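Local coordinates for PA1221 (Pseudomonas aeruginosa, PDB 4DG9), which is a fusion of an AMP-binding domain of the ANL superfamily and a phosphopantetheine-attachment domain, carried on a single chain, at residues Lys180-Thr185 and Pro311-Thr316; Gly361-Phe366 and Tyr398-Arg403. All coordinates share one frame; numbering follows the deposited sequence.

Interaction 1: Lys180-Thr185 and Pro311-Thr316. With DG9 (5'-({[(2R,3R)-3-amino-2-{[2-({N-[(2R)-2-hydroxy-3,3-dimethyl-4-{[oxido(oxo)phosphonio]oxy}butanoyl]-beta-alanyl}amino)ethyl]sulfanyl}-4-methylpentyl]sulfonyl}amino)-5'-deoxyadenosine), chain B.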
ATOM      1  N   LYS A 180      -1.935  14.802  -6.159  1.00 34.98           N
ATOM      2  CA  LYS A 180      -0.671  15.513  -6.333  1.00 32.55           C
ATOM      3  C   LYS A 180       0.516  14.556  -6.277  1.00 34.37           C
ATOM      4  O   LYS A 180       0.561  13.648  -5.435  1.00 24.91           O
ATOM      5  CB  LYS A 180      -0.521  16.592  -5.262  1.00 33.17           C
ATOM      6  CG  LYS A 180      -1.629  17.627  -5.277  1.00 36.53           C
ATOM      7  CD  LYS A 180      -1.829  18.209  -6.670  1.00 41.74           C
ATOM      8  CE  LYS A 180      -2.801  19.381  -6.640  1.00 48.97           C
ATOM      9  NZ  LYS A 180      -3.127  19.866  -8.012  1.00 59.25           N
ATOM     10  N   ALA A 181       1.483  14.773  -7.165  1.00 24.89           N
ATOM     11  CA  ALA A 181       2.624  13.869  -7.275  1.00 14.46           C
ATOM     12  C   ALA A 181       3.687  14.116  -6.218  1.00 24.77           C
ATOM     13  O   ALA A 181       4.116  15.250  -5.978  1.00 33.65           O
ATOM     14  CB  ALA A 181       3.240  13.935  -8.657  1.00 10.55           C
ATOM     15  N   ILE A 182       4.104  13.025  -5.592  1.00 22.43           N
ATOM     16  CA  ILE A 182       5.190  13.037  -4.636  1.00 14.77           C
ATOM     17  C   ILE A 182       6.377  12.336  -5.277  1.00 16.67           C
ATOM     18  O   ILE A 182       6.338  11.124  -5.480  1.00 30.14           O
ATOM     19  CB  ILE A 182       4.773  12.280  -3.382  1.00 20.24           C
ATOM     20  CG1 ILE A 182       3.459  12.873  -2.836  1.00 21.72           C
ATOM     21  CG2 ILE A 182       5.891  12.288  -2.365  1.00 13.00           C
ATOM     22  CD1 ILE A 182       2.826  12.106  -1.644  1.00 13.44           C
ATOM     23  N   ALA A 183       7.411  13.103  -5.621  1.00 14.76           N
ATOM     24  CA  ALA A 183       8.609  12.566  -6.262  1.00 18.87           C
ATOM     25  C   ALA A 183       9.634  12.126  -5.219  1.00 22.49           C
ATOM     26  O   ALA A 183      10.083  12.918  -4.411  1.00 23.98           O
ATOM     27  CB  ALA A 183       9.217  13.588  -7.185  1.00  5.44           C
ATOM     28  N   CYS A 184      10.010  10.858  -5.261  1.00 18.51           N
ATOM     29  CA  CYS A 184      10.938  10.296  -4.303  1.00 15.56           C
ATOM     30  C   CYS A 184      12.275  10.033  -4.992  1.00 21.85           C
ATOM     31  O   CYS A 184      12.324   9.793  -6.198  1.00 17.07           O
ATOM     32  CB  CYS A 184      10.344   9.024  -3.676  1.00 16.97           C
ATOM     33  SG  CYS A 184       8.889   9.385  -2.600  1.00 29.31           S
ATOM     34  N   THR A 185      13.357  10.056  -4.227  1.00 19.43           N
ATOM     35  CA  THR A 185      14.691  10.162  -4.805  1.00 12.84           C
ATOM     36  C   THR A 185      15.465   8.865  -4.641  1.00 14.13           C
ATOM     37  O   THR A 185      15.119   8.030  -3.814  1.00 20.92           O
ATOM     38  CB  THR A 185      15.498  11.275  -4.100  1.00 20.35           C
ATOM     39  OG1 THR A 185      15.938  10.804  -2.823  1.00 19.14           O
ATOM     40  CG2 THR A 185      14.644  12.537  -3.897  1.00 10.45           C
ATOM     41  N   PRO A 311       4.966   8.251   6.333  1.00 24.62           N
ATOM     42  CA  PRO A 311       4.243   8.809   5.191  1.00 23.87           C
ATOM     43  C   PRO A 311       5.051   8.668   3.897  1.00 25.47           C
ATOM     44  O   PRO A 311       6.279   8.671   3.954  1.00 21.04           O
ATOM     45  CB  PRO A 311       4.076  10.294   5.564  1.00 23.95           C
ATOM     46  CG  PRO A 311       4.791  10.494   6.860  1.00 22.11           C
ATOM     47  CD  PRO A 311       5.636   9.293   7.120  1.00 24.49           C
ATOM     48  N   THR A 312       4.364   8.571   2.764  1.00 23.50           N
ATOM     49  CA  THR A 312       4.983   8.576   1.440  1.00 24.88           C
ATOM     50  C   THR A 312       5.988   9.712   1.260  1.00 25.24           C
ATOM     51  O   THR A 312       7.026   9.537   0.630  1.00 32.65           O
ATOM     52  CB  THR A 312       3.905   8.736   0.341  1.00 25.94           C
ATOM     53  OG1 THR A 312       2.934   7.695   0.467  1.00 29.96           O
ATOM     54  CG2 THR A 312       4.527   8.681  -1.040  1.00 24.47           C
ATOM     55  N   GLU A 313       5.668  10.878   1.804  1.00 20.75           N
ATOM     56  CA  GLU A 313       6.524  12.059   1.677  1.00 28.63           C
ATOM     57  C   GLU A 313       7.949  11.861   2.203  1.00 24.48           C
ATOM     58  O   GLU A 313       8.874  12.551   1.793  1.00 22.01           O
ATOM     59  CB  GLU A 313       5.870  13.256   2.389  1.00 30.83           C
ATOM     60  CG  GLU A 313       4.599  13.795   1.707  1.00 13.81           C
ATOM     61  CD  GLU A 313       3.317  13.021   2.061  1.00 26.62           C
ATOM     62  OE1 GLU A 313       3.383  11.896   2.652  1.00 15.89           O
ATOM     63  OE2 GLU A 313       2.231  13.560   1.738  1.00 20.51           O
ATOM     64  N   ASN A 314       8.091  10.980   3.186  1.00 30.82           N
ATOM     65  CA  ASN A 314       9.384  10.556   3.734  1.00 22.13           C
ATOM     66  C   ASN A 314       9.897   9.198   3.228  1.00 20.76           C
ATOM     67  O   ASN A 314      10.736   8.570   3.865  1.00 22.74           O
ATOM     68  CB  ASN A 314       9.460  10.699   5.262  1.00 15.70           C
ATOM     69  CG  ASN A 314      10.879  10.673   5.767  1.00 22.33           C
ATOM     70  OD1 ASN A 314      11.807  11.086   5.062  1.00 22.82           O
ATOM     71  ND2 ASN A 314      11.067  10.183   6.989  1.00 21.67           N
ATOM     72  N   THR A 315       9.305   8.693   2.153  1.00 30.34           N
ATOM     73  CA  THR A 315       9.806   7.470   1.524  1.00 24.25           C
ATOM     74  C   THR A 315       9.716   6.161   2.322  1.00 23.15           C
ATOM     75  O   THR A 315      10.719   5.686   2.862  1.00  9.20           O
ATOM     76  CB  THR A 315      11.260   7.644   1.045  1.00 22.98           C
ATOM     77  OG1 THR A 315      11.349   8.796   0.194  1.00 31.10           O
ATOM     78  CG2 THR A 315      11.711   6.418   0.272  1.00 22.56           C
ATOM     79  N   THR A 316       8.531   5.544   2.346  1.00 21.58           N
ATOM     80  CA  THR A 316       8.424   4.249   3.026  1.00 21.10           C
ATOM     81  C   THR A 316       8.471   4.348   4.547  1.00 21.76           C
ATOM     82  O   THR A 316       7.411   4.312   5.175  1.00 22.45           O
ATOM     83  CB  THR A 316       9.433   3.237   2.478  1.00 20.76           C
ATOM     84  OG1 THR A 316       9.376   3.258   1.047  1.00 21.00           O
ATOM     85  CG2 THR A 316       9.129   1.829   2.986  1.00 19.49           C
TER
HETATM   86  C   DG9 B 701       2.592   4.024   3.403  1.00 28.22           C
HETATM   87  N   DG9 B 701       0.422   6.229   5.060  1.00 30.80           N
HETATM   88  S   DG9 B 701       0.941   6.303   3.555  1.00 23.44           S
HETATM   89  C1  DG9 B 701       2.419   5.551   3.454  1.00 17.89           C
HETATM   90  N1  DG9 B 701       1.088   2.757  12.944  1.00 14.69           N
HETATM   91  O1  DG9 B 701       1.291   9.206   8.355  1.00 17.97           O
HETATM   92  C2  DG9 B 701       0.110   3.680  12.931  1.00 25.87           C
HETATM   93  N2  DG9 B 701       5.019   4.109   3.789  1.00 19.90           N
HETATM   94  O2  DG9 B 701      -0.938   8.288   9.654  1.00 23.65           O
HETATM   95  C3  DG9 B 701       1.218   6.914   6.059  1.00 30.81           C
HETATM   96  N3  DG9 B 701      -0.133   4.455  11.865  1.00 20.79           N
HETATM   97  O3  DG9 B 701      -8.724  -3.664  -0.202  1.00 37.76           O
HETATM   98  C4  DG9 B 701       0.612   4.318  10.738  1.00 30.29           C
HETATM   99  C5  DG9 B 701       1.627   3.376  10.717  1.00 28.23           C
HETATM  100  C6  DG9 B 701       1.857   2.587  11.850  1.00 27.44           C
HETATM  101  N6  DG9 B 701       2.839   1.652  11.878  1.00 20.82           N
HETATM  102  N7  DG9 B 701       2.203   3.464   9.498  1.00 29.24           N
HETATM  103  C8  DG9 B 701       1.570   4.425   8.785  1.00 19.54           C
HETATM  104  N9  DG9 B 701       0.596   4.937   9.543  1.00 29.11           N
HETATM  105  CA  DG9 B 701       3.715   3.718   4.410  1.00 26.74           C
HETATM  106  CB  DG9 B 701       3.826   2.300   4.974  1.00 28.07           C
HETATM  107  C1' DG9 B 701      -0.333   6.021   9.131  1.00 33.19           C
HETATM  108  S1P DG9 B 701       1.125   3.048   3.607  1.00 26.41           S
HETATM  109  C2' DG9 B 701       0.182   7.383   9.584  1.00 31.75           C
HETATM  110  P2A DG9 B 701      -8.694  -4.835  -1.181  1.00 34.69           P
HETATM  111  C2P DG9 B 701       1.453   1.599   2.645  1.00 56.26           C
HETATM  112  O2P DG9 B 701      -0.048   5.821   2.642  1.00 11.10           O
HETATM  113  C3' DG9 B 701       1.115   7.784   8.459  1.00 24.00           C
HETATM  114  C3P DG9 B 701       0.906   1.651   1.220  1.00 34.53           C
HETATM  115  O3P DG9 B 701       1.216   7.683   3.291  1.00 31.39           O
HETATM  116  C4' DG9 B 701       0.353   7.236   7.262  1.00 25.72           C
HETATM  117  O4' DG9 B 701      -0.350   6.064   7.707  1.00 33.97           O
HETATM  118  O4A DG9 B 701      -9.047  -4.576  -2.632  1.00 45.02           O
HETATM  119  N4P DG9 B 701      -0.403   1.034   1.144  1.00 31.97           N
HETATM  120  C5P DG9 B 701      -0.660  -0.072   0.451  1.00 25.39           C
HETATM  121  O5P DG9 B 701       0.186  -0.718  -0.144  1.00 22.51           O
HETATM  122  O6A DG9 B 701      -7.232  -5.521  -1.159  1.00 32.97           O
HETATM  123  C6P DG9 B 701      -2.101  -0.514   0.435  1.00 30.59           C
HETATM  124  C7P DG9 B 701      -2.210  -1.856   1.144  1.00 31.78           C
HETATM  125  N8P DG9 B 701      -3.494  -2.491   0.932  1.00 27.93           N
HETATM  126  C9P DG9 B 701      -3.723  -3.260  -0.130  1.00 24.25           C
HETATM  127  O9P DG9 B 701      -2.873  -3.488  -0.971  1.00 18.92           O
HETATM  128  CAP DG9 B 701      -5.099  -3.854  -0.265  1.00 30.45           C
HETATM  129  OAP DG9 B 701      -5.971  -3.298   0.716  1.00 35.59           O
HETATM  130  CBP DG9 B 701      -5.095  -5.377  -0.125  1.00 30.16           C
HETATM  131  CCP DG9 B 701      -6.533  -5.869   0.030  1.00 28.25           C
HETATM  132  CDP DG9 B 701      -4.506  -5.921  -1.415  1.00 19.48           C
HETATM  133  CEP DG9 B 701      -4.244  -5.839   1.050  1.00 30.13           C
HETATM  134  CG1 DG9 B 701       4.634   1.354   4.094  1.00 18.06           C
HETATM  135  CG2 DG9 B 701       4.463   2.369   6.359  1.00 24.95           C
HETATM  136  O   HOH W   1      12.658  10.649  -1.605  1.00 23.48           O

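Interaction 2: Gly361-Phe366 and Tyr398-Arg403. With DG9 (5'-({[(2R,3R)-3-amino-2-{[2-({N-[(2R)-2-hydroxy-3,3-dimethyl-4-{[oxido(oxo)phosphonio]oxy}butanoyl]-beta-alanyl}amino)ethyl]sulfanyl}-4-methylpentyl]sulfonyl}amino)-5'-deoxyadenosine), chain B.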
ATOM      1  N   GLY A 361       2.486  15.429  20.822  1.00 47.82           N
ATOM      2  CA  GLY A 361       2.812  16.449  19.839  1.00 48.61           C
ATOM      3  C   GLY A 361       2.820  15.915  18.410  1.00 45.35           C
ATOM      4  O   GLY A 361       2.426  14.773  18.154  1.00 45.42           O
ATOM      5  N   GLU A 362       3.275  16.739  17.474  1.00 40.82           N
ATOM      6  CA  GLU A 362       3.346  16.331  16.071  1.00 39.38           C
ATOM      7  C   GLU A 362       4.699  15.734  15.668  1.00 31.81           C
ATOM      8  O   GLU A 362       5.762  16.233  16.067  1.00 24.10           O
ATOM      9  CB  GLU A 362       2.996  17.497  15.146  1.00 32.31           C
ATOM     10  CG  GLU A 362       3.109  17.153  13.663  1.00 48.96           C
ATOM     11  CD  GLU A 362       2.473  18.212  12.785  1.00 55.37           C
ATOM     12  OE1 GLU A 362       2.007  19.228  13.349  1.00 61.27           O
ATOM     13  OE2 GLU A 362       2.432  18.031  11.547  1.00 42.76           O
ATOM     14  N   ILE A 363       4.654  14.662  14.877  1.00 15.65           N
ATOM     15  CA  ILE A 363       5.878  14.089  14.332  1.00 25.31           C
ATOM     16  C   ILE A 363       6.397  14.894  13.136  1.00 28.33           C
ATOM     17  O   ILE A 363       5.652  15.209  12.203  1.00 27.55           O
ATOM     18  CB  ILE A 363       5.706  12.619  13.920  1.00 34.18           C
ATOM     19  CG1 ILE A 363       5.423  11.747  15.153  1.00 33.99           C
ATOM     20  CG2 ILE A 363       6.950  12.143  13.178  1.00 23.63           C
ATOM     21  CD1 ILE A 363       5.126  10.276  14.829  1.00 30.14           C
ATOM     22  N   VAL A 364       7.678  15.235  13.190  1.00 24.99           N
ATOM     23  CA  VAL A 364       8.322  16.023  12.155  1.00 22.86           C
ATOM     24  C   VAL A 364       9.575  15.283  11.690  1.00 35.31           C
ATOM     25  O   VAL A 364      10.314  14.711  12.504  1.00 38.96           O
ATOM     26  CB  VAL A 364       8.725  17.403  12.702  1.00 36.00           C
ATOM     27  CG1 VAL A 364       9.668  18.109  11.734  1.00 43.41           C
ATOM     28  CG2 VAL A 364       7.482  18.248  12.998  1.00 32.51           C
ATOM     29  N   ALA A 365       9.827  15.294  10.387  1.00 28.61           N
ATOM     30  CA  ALA A 365      10.845  14.417   9.841  1.00 24.71           C
ATOM     31  C   ALA A 365      11.908  15.152   9.057  1.00 28.31           C
ATOM     32  O   ALA A 365      11.629  16.101   8.338  1.00 34.19           O
ATOM     33  CB  ALA A 365      10.207  13.367   8.984  1.00 24.82           C
ATOM     34  N   PHE A 366      13.131  14.659   9.179  1.00 24.77           N
ATOM     35  CA  PHE A 366      14.284  15.217   8.511  1.00 20.18           C
ATOM     36  C   PHE A 366      15.042  14.081   7.862  1.00 27.04           C
ATOM     37  O   PHE A 366      14.845  12.907   8.202  1.00 37.81           O
ATOM     38  CB  PHE A 366      15.225  15.848   9.537  1.00 18.69           C
ATOM     39  CG  PHE A 366      14.596  16.917  10.373  1.00 29.75           C
ATOM     40  CD1 PHE A 366      14.752  18.262  10.035  1.00 32.28           C
ATOM     41  CD2 PHE A 366      13.878  16.590  11.518  1.00 31.05           C
ATOM     42  CE1 PHE A 366      14.183  19.261  10.816  1.00 30.63           C
ATOM     43  CE2 PHE A 366      13.302  17.586  12.306  1.00 31.90           C
ATOM     44  CZ  PHE A 366      13.455  18.921  11.955  1.00 29.22           C
ATOM     45  N   TYR A 398       9.751  17.804   6.965  1.00 17.44           N
ATOM     46  CA  TYR A 398       8.354  17.598   6.607  1.00 24.64           C
ATOM     47  C   TYR A 398       7.516  17.320   7.844  1.00 26.68           C
ATOM     48  O   TYR A 398       7.895  16.508   8.678  1.00 30.75           O
ATOM     49  CB  TYR A 398       8.225  16.456   5.618  1.00 21.53           C
ATOM     50  CG  TYR A 398       6.817  15.965   5.399  1.00 28.57           C
ATOM     51  CD1 TYR A 398       5.942  16.644   4.561  1.00 30.73           C
ATOM     52  CD2 TYR A 398       6.375  14.807   6.004  1.00 22.36           C
ATOM     53  CE1 TYR A 398       4.660  16.184   4.344  1.00 25.72           C
ATOM     54  CE2 TYR A 398       5.104  14.338   5.798  1.00 26.40           C
ATOM     55  CZ  TYR A 398       4.248  15.020   4.966  1.00 27.21           C
ATOM     56  OH  TYR A 398       2.978  14.535   4.771  1.00 18.34           O
ATOM     57  N   ARG A 399       6.386  18.016   7.957  1.00 37.37           N
ATOM     58  CA  ARG A 399       5.455  17.848   9.074  1.00 31.48           C
ATOM     59  C   ARG A 399       4.421  16.767   8.745  1.00 29.68           C
ATOM     60  O   ARG A 399       3.628  16.911   7.811  1.00 30.47           O
ATOM     61  CB  ARG A 399       4.737  19.163   9.367  1.00 26.36           C
ATOM     62  CG  ARG A 399       5.641  20.384   9.503  1.00 34.16           C
ATOM     63  CD  ARG A 399       4.808  21.637   9.784  1.00 41.93           C
ATOM     64  NE  ARG A 399       4.116  21.537  11.068  1.00 52.32           N
ATOM     65  CZ  ARG A 399       4.598  22.011  12.215  1.00 60.65           C
ATOM     66  NH1 ARG A 399       5.763  22.644  12.238  1.00 58.35           N
ATOM     67  NH2 ARG A 399       3.908  21.861  13.339  1.00 61.45           N
ATOM     68  N   THR A 400       4.423  15.692   9.523  1.00 22.08           N
ATOM     69  CA  THR A 400       3.630  14.524   9.175  1.00 26.08           C
ATOM     70  C   THR A 400       2.150  14.750   9.394  1.00 29.23           C
ATOM     71  O   THR A 400       1.322  14.258   8.633  1.00 41.14           O
ATOM     72  CB  THR A 400       4.073  13.288   9.967  1.00 24.35           C
ATOM     73  OG1 THR A 400       3.822  13.497  11.364  1.00 23.34           O
ATOM     74  CG2 THR A 400       5.566  13.023   9.739  1.00 18.47           C
ATOM     75  N   GLY A 401       1.814  15.486  10.444  1.00 31.70           N
ATOM     76  CA  GLY A 401       0.423  15.644  10.833  1.00 30.83           C
ATOM     77  C   GLY A 401      -0.013  14.500  11.723  1.00 28.50           C
ATOM     78  O   GLY A 401      -1.193  14.369  12.041  1.00 33.66           O
ATOM     79  N   ASP A 402       0.952  13.669  12.111  1.00 18.64           N
ATOM     80  CA  ASP A 402       0.710  12.554  13.010  1.00 23.20           C
ATOM     81  C   ASP A 402       1.043  12.975  14.431  1.00 29.94           C
ATOM     82  O   ASP A 402       2.151  13.448  14.718  1.00 30.80           O
ATOM     83  CB  ASP A 402       1.578  11.348  12.627  1.00 29.51           C
ATOM     84  CG  ASP A 402       1.143  10.690  11.325  1.00 30.53           C
ATOM     85  OD1 ASP A 402      -0.074  10.595  11.081  1.00 24.34           O
ATOM     86  OD2 ASP A 402       2.031  10.264  10.551  1.00 29.74           O
ATOM     87  N   ARG A 403       0.077  12.810  15.323  1.00 32.93           N
ATOM     88  CA  ARG A 403       0.285  13.054  16.741  1.00 37.21           C
ATOM     89  C   ARG A 403       0.794  11.781  17.400  1.00 32.99           C
ATOM     90  O   ARG A 403       0.170  10.714  17.288  1.00 30.98           O
ATOM     91  CB  ARG A 403      -1.008  13.505  17.426  1.00 39.86           C
ATOM     92  CG  ARG A 403      -1.513  14.862  17.002  1.00 49.00           C
ATOM     93  CD  ARG A 403      -2.578  15.373  17.964  1.00 61.94           C
ATOM     94  NE  ARG A 403      -2.026  15.829  19.245  1.00 62.63           N
ATOM     95  CZ  ARG A 403      -1.222  16.881  19.380  1.00 67.06           C
ATOM     96  NH1 ARG A 403      -0.844  17.573  18.312  1.00 66.12           N
ATOM     97  NH2 ARG A 403      -0.776  17.233  20.579  1.00 71.33           N
TER
HETATM   98  C   DG9 B 701       2.592   4.024   3.403  1.00 28.22           C
HETATM   99  N   DG9 B 701       0.422   6.229   5.060  1.00 30.80           N
HETATM  100  S   DG9 B 701       0.941   6.303   3.555  1.00 23.44           S
HETATM  101  C1  DG9 B 701       2.419   5.551   3.454  1.00 17.89           C
HETATM  102  N1  DG9 B 701       1.088   2.757  12.944  1.00 14.69           N
HETATM  103  O1  DG9 B 701       1.291   9.206   8.355  1.00 17.97           O
HETATM  104  C2  DG9 B 701       0.110   3.680  12.931  1.00 25.87           C
HETATM  105  N2  DG9 B 701       5.019   4.109   3.789  1.00 19.90           N
HETATM  106  O2  DG9 B 701      -0.938   8.288   9.654  1.00 23.65           O
HETATM  107  C3  DG9 B 701       1.218   6.914   6.059  1.00 30.81           C
HETATM  108  N3  DG9 B 701      -0.133   4.455  11.865  1.00 20.79           N
HETATM  109  O3  DG9 B 701      -8.724  -3.664  -0.202  1.00 37.76           O
HETATM  110  C4  DG9 B 701       0.612   4.318  10.738  1.00 30.29           C
HETATM  111  C5  DG9 B 701       1.627   3.376  10.717  1.00 28.23           C
HETATM  112  C6  DG9 B 701       1.857   2.587  11.850  1.00 27.44           C
HETATM  113  N6  DG9 B 701       2.839   1.652  11.878  1.00 20.82           N
HETATM  114  N7  DG9 B 701       2.203   3.464   9.498  1.00 29.24           N
HETATM  115  C8  DG9 B 701       1.570   4.425   8.785  1.00 19.54           C
HETATM  116  N9  DG9 B 701       0.596   4.937   9.543  1.00 29.11           N
HETATM  117  CA  DG9 B 701       3.715   3.718   4.410  1.00 26.74           C
HETATM  118  CB  DG9 B 701       3.826   2.300   4.974  1.00 28.07           C
HETATM  119  C1' DG9 B 701      -0.333   6.021   9.131  1.00 33.19           C
HETATM  120  S1P DG9 B 701       1.125   3.048   3.607  1.00 26.41           S
HETATM  121  C2' DG9 B 701       0.182   7.383   9.584  1.00 31.75           C
HETATM  122  P2A DG9 B 701      -8.694  -4.835  -1.181  1.00 34.69           P
HETATM  123  C2P DG9 B 701       1.453   1.599   2.645  1.00 56.26           C
HETATM  124  O2P DG9 B 701      -0.048   5.821   2.642  1.00 11.10           O
HETATM  125  C3' DG9 B 701       1.115   7.784   8.459  1.00 24.00           C
HETATM  126  C3P DG9 B 701       0.906   1.651   1.220  1.00 34.53           C
HETATM  127  O3P DG9 B 701       1.216   7.683   3.291  1.00 31.39           O
HETATM  128  C4' DG9 B 701       0.353   7.236   7.262  1.00 25.72           C
HETATM  129  O4' DG9 B 701      -0.350   6.064   7.707  1.00 33.97           O
HETATM  130  O4A DG9 B 701      -9.047  -4.576  -2.632  1.00 45.02           O
HETATM  131  N4P DG9 B 701      -0.403   1.034   1.144  1.00 31.97           N
HETATM  132  C5P DG9 B 701      -0.660  -0.072   0.451  1.00 25.39           C
HETATM  133  O5P DG9 B 701       0.186  -0.718  -0.144  1.00 22.51           O
HETATM  134  O6A DG9 B 701      -7.232  -5.521  -1.159  1.00 32.97           O
HETATM  135  C6P DG9 B 701      -2.101  -0.514   0.435  1.00 30.59           C
HETATM  136  C7P DG9 B 701      -2.210  -1.856   1.144  1.00 31.78           C
HETATM  137  N8P DG9 B 701      -3.494  -2.491   0.932  1.00 27.93           N
HETATM  138  C9P DG9 B 701      -3.723  -3.260  -0.130  1.00 24.25           C
HETATM  139  O9P DG9 B 701      -2.873  -3.488  -0.971  1.00 18.92           O
HETATM  140  CAP DG9 B 701      -5.099  -3.854  -0.265  1.00 30.45           C
HETATM  141  OAP DG9 B 701      -5.971  -3.298   0.716  1.00 35.59           O
HETATM  142  CBP DG9 B 701      -5.095  -5.377  -0.125  1.00 30.16           C
HETATM  143  CCP DG9 B 701      -6.533  -5.869   0.030  1.00 28.25           C
HETATM  144  CDP DG9 B 701      -4.506  -5.921  -1.415  1.00 19.48           C
HETATM  145  CEP DG9 B 701      -4.244  -5.839   1.050  1.00 30.13           C
HETATM  146  CG1 DG9 B 701       4.634   1.354   4.094  1.00 18.06           C
HETATM  147  CG2 DG9 B 701       4.463   2.369   6.359  1.00 24.95           C

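Interaction 1: Lys180-Thr185 and Pro311-Thr316
Ile-182, on strand 181-185, lays its side chain against Thr-312 and Glu-313, which form a 3-10 turn in the loop after strand 304-309. From CB, two branches reach toward that turn. The CG2 methyl, anti to the backbone N, lies 4.1 Å from both the CG2 methyl of Thr-312 and the CA of Glu-313. The other branch runs through CG1 and extends fully to CD1, which sits 3.9 Å from Thr-312 CG2. The same CD1 comes within 3.7 Å of Glu-313 OE2. That contact is only van der Waals; the glutamate's polar needs are met by a salt bridge from OE1 to Arg-428 and a hydrogen bond between OE2 and Tyr-374.

Two residues along the strand, Cys-184 presents SG 3.7 Å from Thr-312 O, a carbonyl already taken by the Thr-315 N-H that closes the turn. No direct hydrogen bond crosses the contact. One water does: it accepts from Thr-185 N and donates to Thr-315 OG1, which is also bonded to Gly-369 O.

With one side of the turn packed on the strand, other groups meet DG9. Thr-312 N and OG1 both give weak bonds, each 3.3 Å, to sulfonyl oxygen O3P, and Thr-316 O accepts from amine N2 at 2.8 Å. Asp-216 bonds both Thr-316 N, through OD1, and DG9, through OD2, and so probably helps to fix this end. Pro-Thr-Glu here belongs to the NxYGPTE motif (A5) of the ANL superfamily, a loop that lines the DG9 pocket at the sulfonyl and amine.

Interaction 2: Gly361-Phe366 and Tyr398-Arg403
Glu-362 and Arg-399 form the salt bridge, OE1 to NH2 at 3.2 Å, with the carboxylate and guanidinium planes perpendicular and the nitrogen standing well above the carboxylate plane. The extended glutamate also reaches Gly-401 N with OE2, a weak, bent bond. Next along the strand, Ile-363 O is gripped twice, by Thr-400 N at 3.0 Å and by Thr-400 OG1 at 2.6 Å. The threonine's chi1 of 64° places the hydroxyl between its own N and carbonyl carbon, where it also accepts from Asp-402 N to make an ST turn.

Between the Glu-362/Arg-403 and Val-364/Arg-399 pairs the register slips by two, a beta bulge in which Ile-363 faces Thr-400 to Asp-402 and gives its N-H to Asp-402 O. Beyond it, Ala-365 and Tyr-398 are a regular hydrogen-bonded pair. Packing is lighter: Ile-363 CG2 touches Thr-400 CG2 at 3.8 Å, and the Arg-403 guanidinium lies with one face over Gly-361.

Asp-402 faces DG9, taking ribose hydroxyl O2 on OD1 and O1 on OD2; Arg-417 and Tyr-309 hold the carboxylate as well. In this YRTGD strand (motif A7 of the family), main-chain bonds, with the Thr-400 hydroxyl, probably set the bulge that turns Asp-402 to the ribose.

How the interactions relate
Interaction 1 is wholly buried; interaction 2 is mostly buried, but Glu-362, Arg-399, Gly-401 and Arg-403 are partly exposed or exposed. Both reach DG9, at different parts of it: interaction 1 at the sulfonyl and amine, interaction 2 at the ribose. Interaction 1 brings a loop against a strand from another sheet through methyls, a sulfur and one water. Interaction 2 joins neighbouring strands of one antiparallel sheet, largely by main-chain hydrogen bonds. They abut directly: Glu-313 OE2 and Tyr-398 OH, 3.3 Å apart, probably share a hydrogen bond, and Pro-311 CG packs on Tyr-398 and Thr-400. The loop 311-316 therefore lies between strand 181-185 and the sheet containing 398-403.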